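Local structure of methyl-accepting chemotaxis sensory transducer (Anaeromyxobacter dehalogenans, 4K08) at residues Val22-Ala27 with Tyr130-Trp135. The protein probably senses small-molecule signals in the periplasm through a PAS-like Cache domain and relays them to the chemotaxis machinery. Residues are numbered along the deposited sequence.
With ZN (zinc ion), chain B.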
# COMPACT_ATOMS: atom_id res chain seq x y z
N VAL A 22 1.32 -7.59 -8.75
CA VAL A 22 -0.12 -7.47 -8.92
C VAL A 22 -0.54 -7.52 -10.43
O VAL A 22 -1.43 -8.32 -10.80
CB VAL A 22 -0.69 -6.23 -8.19
CG1 VAL A 22 -2.16 -6.02 -8.59
CG2 VAL A 22 -0.53 -6.38 -6.66
N GLU A 23 0.11 -6.73 -11.30
CA GLU A 23 -0.24 -6.77 -12.74
C GLU A 23 -0.07 -8.16 -13.29
O GLU A 23 -0.91 -8.63 -14.04
CB GLU A 23 0.57 -5.77 -13.58
CG GLU A 23 0.22 -4.31 -13.28
CD GLU A 23 0.56 -3.35 -14.42
OE1 GLU A 23 1.32 -3.74 -15.34
OE2 GLU A 23 0.05 -2.19 -14.40
N HIS A 24 1.00 -8.85 -12.90
CA HIS A 24 1.27 -10.21 -13.39
C HIS A 24 0.12 -11.17 -13.11
O HIS A 24 -0.26 -11.95 -13.99
CB HIS A 24 2.55 -10.79 -12.76
CG HIS A 24 3.05 -12.02 -13.46
ND1 HIS A 24 3.37 -12.03 -14.80
CD2 HIS A 24 3.25 -13.28 -13.01
CE1 HIS A 24 3.77 -13.24 -15.14
NE2 HIS A 24 3.70 -14.02 -14.08
N GLN A 25 -0.43 -11.11 -11.90
CA GLN A 25 -1.57 -11.95 -11.53
C GLN A 25 -2.84 -11.54 -12.32
O GLN A 25 -3.57 -12.41 -12.82
CB GLN A 25 -1.83 -11.92 -10.01
CG GLN A 25 -0.74 -12.60 -9.20
CD GLN A 25 -0.47 -14.03 -9.69
OE1 GLN A 25 -1.40 -14.82 -9.94
NE2 GLN A 25 0.80 -14.37 -9.86
N GLY A 26 -3.08 -10.23 -12.43
CA GLY A 26 -4.22 -9.71 -13.18
C GLY A 26 -4.22 -10.16 -14.63
O GLY A 26 -5.28 -10.47 -15.19
N ALA A 27 -3.04 -10.15 -15.25
CA ALA A 27 -2.86 -10.60 -16.63
C ALA A 27 -3.26 -12.07 -16.79
O ALA A 27 -3.89 -12.44 -17.78
CB ALA A 27 -1.41 -10.40 -17.04
N TYR A 130 -3.88 -0.48 -9.00
CA TYR A 130 -4.17 -1.47 -10.04
C TYR A 130 -5.65 -1.32 -10.37
O TYR A 130 -6.52 -1.78 -9.63
CB TYR A 130 -3.78 -2.90 -9.57
CG TYR A 130 -4.05 -3.91 -10.66
CD1 TYR A 130 -3.41 -3.81 -11.91
CD2 TYR A 130 -5.00 -4.91 -10.49
CE1 TYR A 130 -3.69 -4.71 -12.95
CE2 TYR A 130 -5.29 -5.82 -11.53
CZ TYR A 130 -4.63 -5.71 -12.75
OH TYR A 130 -4.90 -6.62 -13.77
N GLN A 131 -5.96 -0.61 -11.46
CA GLN A 131 -7.34 -0.16 -11.68
C GLN A 131 -8.34 -1.29 -11.90
O GLN A 131 -9.47 -1.22 -11.41
CB GLN A 131 -7.43 0.82 -12.85
CG GLN A 131 -7.02 2.23 -12.47
CD GLN A 131 -7.68 3.28 -13.34
OE1 GLN A 131 -7.44 3.33 -14.55
NE2 GLN A 131 -8.55 4.10 -12.74
N PRO A 132 -7.94 -2.35 -12.61
CA PRO A 132 -9.01 -3.32 -12.86
C PRO A 132 -9.62 -3.89 -11.56
O PRO A 132 -10.73 -4.40 -11.62
CB PRO A 132 -8.31 -4.43 -13.69
CG PRO A 132 -7.14 -3.73 -14.37
CD PRO A 132 -6.70 -2.65 -13.35
N TRP A 133 -8.93 -3.81 -10.41
CA TRP A 133 -9.50 -4.36 -9.18
C TRP A 133 -9.84 -3.27 -8.18
O TRP A 133 -10.31 -3.55 -7.07
CB TRP A 133 -8.50 -5.33 -8.51
CG TRP A 133 -8.27 -6.60 -9.30
CD1 TRP A 133 -9.04 -7.11 -10.32
CD2 TRP A 133 -7.18 -7.52 -9.11
NE1 TRP A 133 -8.48 -8.29 -10.79
CE2 TRP A 133 -7.35 -8.58 -10.06
CE3 TRP A 133 -6.07 -7.56 -8.23
CZ2 TRP A 133 -6.46 -9.66 -10.15
CZ3 TRP A 133 -5.17 -8.64 -8.32
CH2 TRP A 133 -5.37 -9.68 -9.30
N GLY A 134 -9.59 -2.02 -8.56
CA GLY A 134 -9.85 -0.90 -7.68
C GLY A 134 -8.92 -0.94 -6.46
O GLY A 134 -9.32 -0.57 -5.35
N TRP A 135 -7.69 -1.45 -6.64
CA TRP A 135 -6.71 -1.53 -5.54
C TRP A 135 -5.74 -0.35 -5.49
O TRP A 135 -5.33 0.19 -6.53
CB TRP A 135 -5.85 -2.80 -5.69
CG TRP A 135 -6.54 -4.02 -5.26
CD1 TRP A 135 -7.85 -4.13 -4.89
CD2 TRP A 135 -5.96 -5.30 -5.12
NE1 TRP A 135 -8.12 -5.43 -4.54
CE2 TRP A 135 -6.97 -6.17 -4.66
CE3 TRP A 135 -4.66 -5.80 -5.31
CZ2 TRP A 135 -6.73 -7.53 -4.41
CZ3 TRP A 135 -4.43 -7.14 -5.07
CH2 TRP A 135 -5.46 -8.00 -4.63
ZN ZN B . 5.04 -15.58 -14.25
O HOH W 1 3.81 -16.49 -16.16
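Three aromatic rings from one hairpin end, residues 130-135, converge on a single methyl: Val22 CG1 lies 3.5 Å from Tyr130 CG, 4.0 Å from Trp133 CZ3 and 4.1 Å from Trp135 CE3. One helical turn on, the tyrosine tip meets bare backbone, with Tyr130 OH 3.2 Å from Gly26 CA. A beta carbon built there would sit 1.8 Å from that hydroxyl oxygen, so, with backbone and ring where they are, only glycine fits. Trp133 CZ2 also reaches Gly26 CA, at 3.8 Å, and Gln25 CB lies 4.2 Å from Trp133 CH2, at the indole edge.

The turn closes a beta hairpin of strands 120-130 and 135-142. Trp135 N and Trp133 N both donate to Tyr130 O (3.2 Å each), and Tyr130 N donates to Trp135 O (2.9 Å); Gly134, at phi 66°, and Trp135 together face Tyr130 in a G1 beta bulge. Helix 36-49 adjoins the cluster, its Arg40 making a cation-pi contact with Trp133.

The His24 side chain stays 8.6 Å from residues 130-135, so the zinc on His24 NE2 (2.1 Å) lies off this interface. With 296 Å² buried and no polar bond between the segments, apolar packing and shape fit join helix 5-30 to the antiparallel sheet of the PAS-like single Cache domain.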